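Local coordinates for Low molecular weight protein-tyrosine-phosphatase ptpA (Staphylococcus aureus, PDB 3ROF) that hydrolyses phosphotyrosine on proteins as a low molecular weight tyrosine phosphatase and probably acts as a secreted effector that counteracts host defences, at residues A[93-98]-A[109-114]; A[7-12]-A[25-30]; A[84-89]-A[152-157]. All coordinates share one frame; numbering follows the deposited sequence. Where two conformers were deposited one is given.

All three contacts involve one four-stranded parallel sheet, in the order 39-45, 7-13, 86-89, 108-111, but at different depths. Interaction 2 is the buried one: three apolar residues join inner strand 7-12 to helical segment 25-30, its centre about 5 Å from the centre of the chain. Interaction 1 is also apolar, yet only partly buried, since it packs segment 93-98 against edge strand 109-111. Interaction 3, the most peripheral, its centre about 12 Å from that of the chain, rests on a tyrosine-aspartate hydrogen bond at the end of helix 132-153. The sheet links them: Phe110 pairs by backbone with Ile87 and Ala89, and Ala10 probably with Val88, while Ile98 of interaction 1 packs on Val12 of interaction 2.

Interaction 1: residues A[93-98]-A[109-114]; sequences SNVDNI and LFKLLE
Leu109 opens the contact by spreading its two methyls over two helix residues. Its CG stands anti to the backbone N (chi1 176°), and from there CD1 meets Ile98 CD1 at 4.0 Å while CD2 lies 4.1 Å from Val95 CG1. Both pairs are methyl-to-methyl, with the side chains inclined to each other. Phe110 turns away from the helix; the carboxylate oxygen OE2 of Glu114 lies at its ring edge, in the ring plane. Lys111 then brings its extended chain across Val95 at about a right angle, CG 3.8 Å and CE 4.0 Å from Val95 CG2, so the contact uses the aliphatic part of the lysine. Its ammonium is hydrogen-bonded to Gln92 and salt-bridged to Asp122. Farther on, Glu114 OE2 accepts the Lys111 N-H through its anti lone pair at 2.8 Å and 161°, tying the 3-10 turn of 112-114 back to the strand end. The axes of helix 93-98 and strand 109-111 run nearly antiparallel (164°), 9.4 Å apart, as in a beta-alpha-beta crossover, where helix 92-101 runs back against parallel strands 86-89 and 108-111. Ile98 also packs on Val12 of strand 7-13 and Val95 on Ala89 of strand 86-89, while Leu112 packs on helix 132-153.

Interaction 2: residues A[7-12]-A[25-30]; sequences VDVAFV and AIMRQR
Phe11 and Met27 form the main apolar contact between strand 7-12 and helical segment 25-30. It is an edge approach: the outer ring atoms of Phe11 point at the root of the methionine, CE2 lying 3.7 Å from Met27 CB and 3.9 Å from Met27 CG. Atom CZ is at nearly the same range, 3.9 Å from Met27 CB, and CG of the methionine lies in the ring plane. The two side chains cross at about a right angle. In Met27, CG is anti to the backbone N (chi1 -178°), and the bend at chi2 (76°) brings the end of the chain beside Val9.

A second, looser apolar pair is Val9 CG1 with Met27 CE at 4.3 Å; it is long, and doubtful because Met27 has two deposited conformers and one is described. No hydrogen bond crosses the contact, and the three residues are buried, with Leu146 and Ile147 of helix 132-153 adding cover.

Strand 7-13 ends at Cys13 and helix 19-33 starts at Arg19, the nucleophile and the active-site arginine by similarity. The packing thus joins the strand and helix that flank the CX5R phosphate-binding loop characteristic of this phosphatase family, in the first beta-alpha-beta unit of the fold.

Interaction 3: residues A[84-89]-A[152-157]; sequences FDYIVA and KDANLK
Tyr86 and Asp153 meet in a short hydrogen bond, the one directed polar link between the two segments. The phenol OH donates to Asp153 OD2 at 2.6 Å, and the acceptor uses its anti lone pair, the one facing away from the other carboxylate oxygen. Approach is at the edge of the ring and in its plane: OD2 also lies 3.5 Å from Tyr86 CE1, while ring and carboxylate planes stand 78° apart. Asp153 places CG anti to its backbone N (chi1 -174°), which carries the carboxylate over to the phenol. The same OD2 takes a second hydrogen bond from Gln108 NE2, so two donors grip it; this would probably favour the ionised carboxylate. Ala154 CB packs beside the phenol oxygen, 3.7 Å from Tyr86 OH. The tyrosine is buried, and its side chain also packs against Gln108 and Val9, which makes this the firm side of the contact.

The helix end is looser. Lys152 directs its CB away from the strand, and Asn155 and Lys157 are exposed, as is Asp153 despite its bonds. Asn155 leaves helical geometry with positive phi (58°), giving a Schellman motif that ends helix 132-153. The bond from Asn155 N to Lys152 O is weak, at 3.3 Å. Farther out, Asn155 ND2 is hydrogen-bonded to Ala1 O, at the very start of the chain.

The contact joins the C-terminal end of helix 132-153 to the start of inner strand 86-89, well away from the annotated active-site residues. Both elements belong to the alpha/beta fold of the low molecular weight phosphatases, with its parallel sheet of strand order 2-1-3-4.

Interaction 1: residues A[93-98]-A[109-114]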
loop_
_atom_site.group_PDB
_atom_site.type_symbol
_atom_site.label_atom_id
_atom_site.label_comp_id
_atom_site.label_asym_id
_atom_site.label_seq_id
_atom_site.Cartn_x
_atom_site.Cartn_y
_atom_site.Cartn_z
ATOM N N SER A 93 -7.250 4.866 -11.054
ATOM C CA SER A 93 -6.577 6.155 -11.231
ATOM C C SER A 93 -5.167 6.100 -10.679
ATOM O O SER A 93 -4.263 6.715 -11.228
ATOM C CB SER A 93 -7.385 7.292 -10.604
ATOM O OG SER A 93 -7.369 7.285 -9.169
ATOM N N ASN A 94 -4.983 5.371 -9.583
ATOM C CA ASN A 94 -3.654 5.228 -9.043
ATOM C C ASN A 94 -2.703 4.499 -10.025
ATOM O O ASN A 94 -1.560 4.950 -10.246
ATOM C CB ASN A 94 -3.679 4.439 -7.730
ATOM C CG ASN A 94 -4.592 4.982 -6.647
ATOM O OD1 ASN A 94 -5.059 4.170 -5.835
ATOM N ND2 ASN A 94 -4.776 6.289 -6.547
ATOM N N VAL A 95 -3.175 3.399 -10.616
ATOM C CA VAL A 95 -2.403 2.658 -11.623
ATOM C C VAL A 95 -2.011 3.608 -12.753
ATOM O O VAL A 95 -0.846 3.707 -13.162
ATOM C CB VAL A 95 -3.203 1.472 -12.158
ATOM C CG1 VAL A 95 -2.501 0.880 -13.395
ATOM C CG2 VAL A 95 -3.378 0.413 -11.067
ATOM N N ASP A 96 -3.003 4.313 -13.275
ATOM C CA ASP A 96 -2.763 5.181 -14.429
ATOM C C ASP A 96 -1.740 6.251 -14.075
ATOM O O ASP A 96 -0.810 6.577 -14.869
ATOM C CB ASP A 96 -4.053 5.857 -14.894
ATOM C CG ASP A 96 -5.110 4.885 -15.410
ATOM O OD1 ASP A 96 -4.758 3.744 -15.755
ATOM O OD2 ASP A 96 -6.303 5.285 -15.477
ATOM N N ASN A 97 -1.933 6.894 -12.924
ATOM C CA ASN A 97 -1.066 8.011 -12.555
ATOM C C ASN A 97 0.371 7.522 -12.249
ATOM O O ASN A 97 1.338 8.198 -12.596
ATOM C CB ASN A 97 -1.611 8.792 -11.352
ATOM C CG ASN A 97 -2.978 9.470 -11.584
ATOM O OD1 ASN A 97 -3.614 9.862 -10.606
ATOM N ND2 ASN A 97 -3.443 9.563 -12.814
ATOM N N ILE A 98 0.514 6.375 -11.583
ATOM C CA ILE A 98 1.837 5.786 -11.363
ATOM C C ILE A 98 2.561 5.646 -12.702
ATOM O O ILE A 98 3.748 5.991 -12.808
ATOM C CB ILE A 98 1.712 4.432 -10.674
ATOM C CG1 ILE A 98 1.298 4.631 -9.220
ATOM C CG2 ILE A 98 3.014 3.672 -10.752
ATOM C CD1 ILE A 98 0.786 3.361 -8.557
ATOM N N LEU A 109 3.562 -4.114 -10.835
ATOM C CA LEU A 109 2.465 -3.231 -10.432
ATOM C C LEU A 109 1.150 -4.004 -10.455
ATOM O O LEU A 109 0.777 -4.591 -11.472
ATOM C CB LEU A 109 2.418 -2.055 -11.403
ATOM C CG LEU A 109 1.284 -1.033 -11.238
ATOM C CD1 LEU A 109 1.277 -0.391 -9.879
ATOM C CD2 LEU A 109 1.395 0.001 -12.314
ATOM N N PHE A 110 0.444 -3.987 -9.328
ATOM C CA PHE A 110 -0.834 -4.696 -9.139
ATOM C C PHE A 110 -1.811 -3.735 -8.495
ATOM O O PHE A 110 -1.397 -2.751 -7.896
ATOM C CB PHE A 110 -0.672 -5.870 -8.190
ATOM C CG PHE A 110 0.263 -6.901 -8.669
ATOM C CD1 PHE A 110 -0.151 -7.824 -9.610
ATOM C CD2 PHE A 110 1.529 -7.038 -8.153
ATOM C CE1 PHE A 110 0.699 -8.827 -10.053
ATOM C CE2 PHE A 110 2.399 -8.060 -8.613
ATOM C CZ PHE A 110 1.962 -8.934 -9.547
ATOM N N LYS A 111 -3.104 -4.067 -8.542
ATOM C CA LYS A 111 -4.099 -3.505 -7.633
ATOM C C LYS A 111 -4.249 -4.430 -6.437
ATOM O O LYS A 111 -4.187 -5.639 -6.567
ATOM C CB LYS A 111 -5.445 -3.339 -8.318
ATOM C CG LYS A 111 -5.461 -2.258 -9.356
ATOM C CD LYS A 111 -6.921 -2.177 -9.983
ATOM C CE LYS A 111 -7.062 -1.177 -11.095
ATOM N NZ LYS A 111 -8.446 -1.298 -11.590
ATOM N N LEU A 112 -4.480 -3.833 -5.265
ATOM C CA LEU A 112 -4.662 -4.571 -4.026
ATOM C C LEU A 112 -5.640 -5.716 -4.195
ATOM O O LEU A 112 -5.385 -6.850 -3.724
ATOM C CB LEU A 112 -5.132 -3.645 -2.934
ATOM C CG LEU A 112 -5.366 -4.305 -1.564
ATOM C CD1 LEU A 112 -4.073 -4.649 -0.893
ATOM C CD2 LEU A 112 -6.193 -3.416 -0.654
ATOM N N LEU A 113 -6.796 -5.444 -4.800
ATOM C CA LEU A 113 -7.877 -6.435 -4.811
ATOM C C LEU A 113 -7.660 -7.564 -5.823
ATOM O O LEU A 113 -8.465 -8.500 -5.866
ATOM C CB LEU A 113 -9.229 -5.734 -4.956
ATOM C CG LEU A 113 -9.604 -4.891 -3.722
ATOM C CD1 LEU A 113 -10.905 -4.140 -4.017
ATOM C CD2 LEU A 113 -9.784 -5.735 -2.457
ATOM N N GLU A 114 -6.572 -7.506 -6.589
ATOM C CA GLU A 114 -6.178 -8.671 -7.377
ATOM C C GLU A 114 -5.815 -9.861 -6.470
ATOM O O GLU A 114 -5.878 -11.012 -6.915
ATOM C CB GLU A 114 -5.001 -8.363 -8.295
ATOM C CG GLU A 114 -5.325 -7.416 -9.378
ATOM C CD GLU A 114 -4.183 -7.288 -10.335
ATOM O OE1 GLU A 114 -3.948 -8.237 -11.131
ATOM O OE2 GLU A 114 -3.482 -6.282 -10.295
#

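Interaction 2: residues A[7-12]-A[25-30]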
loop_
_atom_site.group_PDB
_atom_site.type_symbol
_atom_site.label_atom_id
_atom_site.label_comp_id
_atom_site.label_asym_id
_atom_site.label_seq_id
_atom_site.Cartn_x
_atom_site.Cartn_y
_atom_site.Cartn_z
ATOM N N VAL A 7 13.195 -7.400 -0.058
ATOM C CA VAL A 7 12.394 -6.880 -1.127
ATOM C C VAL A 7 11.495 -5.779 -0.565
ATOM O O VAL A 7 11.145 -5.792 0.619
ATOM C CB VAL A 7 11.594 -7.939 -1.900
ATOM C CG1 VAL A 7 12.534 -8.984 -2.514
ATOM C CG2 VAL A 7 10.605 -8.546 -1.046
ATOM N N ASP A 8 11.166 -4.825 -1.427
ATOM C CA ASP A 8 10.389 -3.683 -1.031
ATOM C C ASP A 8 9.025 -3.719 -1.686
ATOM O O ASP A 8 8.932 -3.893 -2.909
ATOM C CB ASP A 8 11.113 -2.413 -1.435
ATOM C CG ASP A 8 12.407 -2.252 -0.711
ATOM O OD1 ASP A 8 12.380 -1.861 0.468
ATOM O OD2 ASP A 8 13.460 -2.552 -1.310
ATOM N N VAL A 9 7.982 -3.542 -0.878
ATOM C CA VAL A 9 6.622 -3.402 -1.382
ATOM C C VAL A 9 6.090 -2.046 -1.001
ATOM O O VAL A 9 6.190 -1.655 0.164
ATOM C CB VAL A 9 5.651 -4.557 -0.882
ATOM C CG1 VAL A 9 5.627 -4.731 0.594
ATOM C CG2 VAL A 9 4.260 -4.398 -1.424
ATOM N N ALA A 10 5.507 -1.327 -1.957
ATOM C CA ALA A 10 4.870 -0.028 -1.679
ATOM C C ALA A 10 3.420 -0.091 -2.008
ATOM O O ALA A 10 3.056 -0.459 -3.117
ATOM C CB ALA A 10 5.500 1.087 -2.493
ATOM N N PHE A 11 2.586 0.322 -1.067
ATOM C CA PHE A 11 1.179 0.598 -1.348
ATOM C C PHE A 11 1.077 2.031 -1.833
ATOM O O PHE A 11 1.705 2.935 -1.269
ATOM C CB PHE A 11 0.344 0.373 -0.083
ATOM C CG PHE A 11 0.347 -1.046 0.373
ATOM C CD1 PHE A 11 -0.450 -1.989 -0.277
ATOM C CD2 PHE A 11 1.166 -1.458 1.412
ATOM C CE1 PHE A 11 -0.439 -3.314 0.142
ATOM C CE2 PHE A 11 1.148 -2.763 1.840
ATOM C CZ PHE A 11 0.370 -3.699 1.209
ATOM N N VAL A 12 0.211 2.261 -2.823
ATOM C CA VAL A 12 0.110 3.598 -3.437
ATOM C C VAL A 12 -1.338 3.970 -3.623
ATOM O O VAL A 12 -2.150 3.204 -4.169
ATOM C CB VAL A 12 0.821 3.673 -4.803
ATOM C CG1 VAL A 12 0.740 5.066 -5.368
ATOM C CG2 VAL A 12 2.283 3.250 -4.671
ATOM N N ALA A 25 0.570 -0.236 7.334
ATOM C CA ALA A 25 0.651 -0.592 8.743
ATOM C C ALA A 25 0.170 -2.033 8.981
ATOM O O ALA A 25 0.766 -2.775 9.755
ATOM C CB ALA A 25 -0.167 0.384 9.556
ATOM N N ILE A 26 -0.937 -2.405 8.344
ATOM C CA ILE A 26 -1.459 -3.760 8.503
ATOM C C ILE A 26 -0.429 -4.781 7.993
ATOM O O ILE A 26 -0.154 -5.777 8.628
ATOM C CB ILE A 26 -2.815 -3.920 7.774
ATOM C CG1 ILE A 26 -3.888 -3.074 8.438
ATOM C CG2 ILE A 26 -3.196 -5.402 7.672
ATOM C CD1 ILE A 26 -5.128 -2.903 7.609
ATOM N N MET A 27 0.112 -4.532 6.797
ATOM C CA MET A 27 1.085 -5.424 6.188
ATOM C C MET A 27 2.329 -5.588 7.062
ATOM O O MET A 27 2.800 -6.713 7.293
ATOM C CB MET A 27 1.474 -4.872 4.808
ATOM C CG MET A 27 2.446 -5.714 4.009
ATOM S SD MET A 27 1.602 -7.133 3.307
ATOM C CE MET A 27 2.834 -7.643 2.094
ATOM N N ARG A 28 2.844 -4.453 7.570
ATOM C CA ARG A 28 4.023 -4.533 8.433
ATOM C C ARG A 28 3.751 -5.396 9.662
ATOM O O ARG A 28 4.575 -6.249 10.039
ATOM C CB ARG A 28 4.458 -3.129 8.856
ATOM C CG ARG A 28 5.631 -3.142 9.821
ATOM C CD ARG A 28 6.132 -1.719 10.129
ATOM N NE ARG A 28 6.685 -1.125 8.919
ATOM C CZ ARG A 28 6.175 -0.094 8.251
ATOM N NH1 ARG A 28 5.188 0.622 8.743
ATOM N NH2 ARG A 28 6.689 0.218 7.081
ATOM N N GLN A 29 2.609 -5.194 10.310
ATOM C CA GLN A 29 2.303 -5.976 11.487
ATOM C C GLN A 29 2.085 -7.443 11.132
ATOM O O GLN A 29 2.478 -8.325 11.889
ATOM C CB GLN A 29 1.086 -5.390 12.205
ATOM C CG GLN A 29 0.780 -6.132 13.493
ATOM C CD GLN A 29 1.883 -5.950 14.546
ATOM O OE1 GLN A 29 2.418 -4.858 14.763
ATOM N NE2 GLN A 29 2.203 -7.041 15.230
ATOM N N ARG A 30 1.440 -7.705 9.991
ATOM C CA ARG A 30 1.155 -9.067 9.600
ATOM C C ARG A 30 2.474 -9.820 9.362
ATOM O O ARG A 30 2.583 -10.997 9.757
ATOM C CB ARG A 30 0.252 -9.098 8.356
ATOM C CG ARG A 30 -0.193 -10.512 8.020
ATOM C CD ARG A 30 -0.918 -11.127 9.187
ATOM N NE ARG A 30 -1.590 -12.370 8.836
ATOM C CZ ARG A 30 -2.381 -12.994 9.692
ATOM N NH1 ARG A 30 -2.491 -12.542 10.929
ATOM N NH2 ARG A 30 -3.040 -14.071 9.303
#

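Interaction 3: residues A[84-89]-A[152-157]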
loop_
_atom_site.group_PDB
_atom_site.type_symbol
_atom_site.label_atom_id
_atom_site.label_comp_id
_atom_site.label_asym_id
_atom_site.label_seq_id
_atom_site.Cartn_x
_atom_site.Cartn_y
_atom_site.Cartn_z
ATOM N N PHE A 84 9.859 0.196 -6.780
ATOM C CA PHE A 84 9.922 -0.771 -5.716
ATOM C C PHE A 84 9.784 -2.141 -6.378
ATOM O O PHE A 84 9.314 -2.244 -7.512
ATOM C CB PHE A 84 8.755 -0.576 -4.734
ATOM C CG PHE A 84 8.665 0.818 -4.181
ATOM C CD1 PHE A 84 9.281 1.137 -3.018
ATOM C CD2 PHE A 84 7.935 1.814 -4.848
ATOM C CE1 PHE A 84 9.209 2.429 -2.507
ATOM C CE2 PHE A 84 7.872 3.078 -4.357
ATOM C CZ PHE A 84 8.496 3.390 -3.189
ATOM N N ASP A 85 10.152 -3.202 -5.683
ATOM C CA ASP A 85 9.985 -4.529 -6.264
ATOM C C ASP A 85 8.515 -4.841 -6.575
ATOM O O ASP A 85 8.207 -5.460 -7.614
ATOM C CB ASP A 85 10.546 -5.601 -5.346
ATOM C CG ASP A 85 12.025 -5.420 -5.123
ATOM O OD1 ASP A 85 12.767 -5.514 -6.107
ATOM O OD2 ASP A 85 12.449 -5.091 -4.003
ATOM N N TYR A 86 7.627 -4.430 -5.664
ATOM C CA TYR A 86 6.196 -4.638 -5.817
ATOM C C TYR A 86 5.505 -3.338 -5.504
ATOM O O TYR A 86 5.830 -2.714 -4.496
ATOM C CB TYR A 86 5.683 -5.721 -4.873
ATOM C CG TYR A 86 6.395 -7.034 -5.102
ATOM C CD1 TYR A 86 5.934 -7.951 -6.046
ATOM C CD2 TYR A 86 7.573 -7.329 -4.417
ATOM C CE1 TYR A 86 6.656 -9.120 -6.317
ATOM C CE2 TYR A 86 8.274 -8.490 -4.671
ATOM C CZ TYR A 86 7.793 -9.374 -5.602
ATOM O OH TYR A 86 8.501 -10.530 -5.848
ATOM N N ILE A 87 4.601 -2.925 -6.374
ATOM C CA ILE A 87 3.821 -1.686 -6.195
ATOM C C ILE A 87 2.353 -2.102 -6.214
ATOM O O ILE A 87 1.892 -2.712 -7.190
ATOM C CB ILE A 87 4.124 -0.638 -7.300
ATOM C CG1 ILE A 87 5.627 -0.338 -7.345
ATOM C CG2 ILE A 87 3.336 0.612 -7.048
ATOM C CD1 ILE A 87 6.002 0.542 -8.439
ATOM N N VAL A 88 1.623 -1.775 -5.155
ATOM C CA VAL A 88 0.269 -2.239 -4.993
ATOM C C VAL A 88 -0.629 -0.996 -4.872
ATOM O O VAL A 88 -0.659 -0.319 -3.835
ATOM C CB VAL A 88 0.118 -3.153 -3.772
ATOM C CG1 VAL A 88 -1.350 -3.611 -3.636
ATOM C CG2 VAL A 88 1.068 -4.353 -3.905
ATOM N N ALA A 89 -1.338 -0.724 -5.958
ATOM C CA ALA A 89 -2.198 0.438 -6.104
ATOM C C ALA A 89 -3.581 0.141 -5.547
ATOM O O ALA A 89 -4.025 -1.000 -5.556
ATOM C CB ALA A 89 -2.320 0.773 -7.581
ATOM N N LYS A 152 6.811 -16.327 -2.386
ATOM C CA LYS A 152 7.099 -17.313 -3.417
ATOM C C LYS A 152 7.789 -16.679 -4.627
ATOM O O LYS A 152 8.746 -17.241 -5.178
ATOM C CB LYS A 152 5.827 -18.054 -3.812
ATOM C CG LYS A 152 5.241 -18.888 -2.658
ATOM C CD LYS A 152 4.062 -19.733 -3.045
ATOM C CE LYS A 152 3.495 -20.385 -1.803
ATOM N NZ LYS A 152 2.566 -21.495 -2.122
ATOM N N ASP A 153 7.332 -15.510 -5.053
ATOM C CA ASP A 153 7.847 -14.864 -6.257
ATOM C C ASP A 153 9.320 -14.448 -6.094
ATOM O O ASP A 153 10.107 -14.568 -7.028
ATOM C CB ASP A 153 6.994 -13.639 -6.630
ATOM C CG ASP A 153 7.410 -13.046 -7.937
ATOM O OD1 ASP A 153 7.321 -13.751 -8.955
ATOM O OD2 ASP A 153 7.890 -11.904 -7.974
ATOM N N ALA A 154 9.664 -13.983 -4.900
ATOM C CA ALA A 154 11.010 -13.522 -4.579
ATOM C C ALA A 154 11.891 -14.591 -3.919
ATOM O O ALA A 154 13.048 -14.321 -3.589
ATOM C CB ALA A 154 10.933 -12.288 -3.722
ATOM N N ASN A 155 11.361 -15.801 -3.756
ATOM C CA ASN A 155 12.108 -16.941 -3.179
ATOM C C ASN A 155 12.633 -16.628 -1.776
ATOM O O ASN A 155 13.803 -16.890 -1.458
ATOM C CB ASN A 155 13.239 -17.397 -4.098
ATOM C CG ASN A 155 13.913 -18.674 -3.603
ATOM O OD1 ASN A 155 13.281 -19.538 -2.966
ATOM N ND2 ASN A 155 15.201 -18.809 -3.893
ATOM N N LEU A 156 11.753 -16.104 -0.932
ATOM C CA LEU A 156 12.101 -15.732 0.433
ATOM C C LEU A 156 11.783 -16.819 1.477
ATOM O O LEU A 156 10.869 -17.656 1.331
ATOM C CB LEU A 156 11.307 -14.496 0.838
ATOM C CG LEU A 156 11.395 -13.299 -0.083
ATOM C CD1 LEU A 156 10.534 -12.194 0.485
ATOM C CD2 LEU A 156 12.813 -12.831 -0.285
ATOM N N LYS A 157 12.508 -16.742 2.579
ATOM C CA LYS A 157 12.225 -17.610 3.719
ATOM C C LYS A 157 10.999 -17.164 4.558
ATOM O O LYS A 157 10.796 -15.957 4.810
ATOM C CB LYS A 157 13.456 -17.636 4.604
ATOM C CG LYS A 157 13.329 -18.595 5.768
ATOM C CD LYS A 157 14.641 -18.717 6.528
ATOM C CE LYS A 157 15.019 -17.407 7.177
ATOM N NZ LYS A 157 16.172 -17.554 8.161
#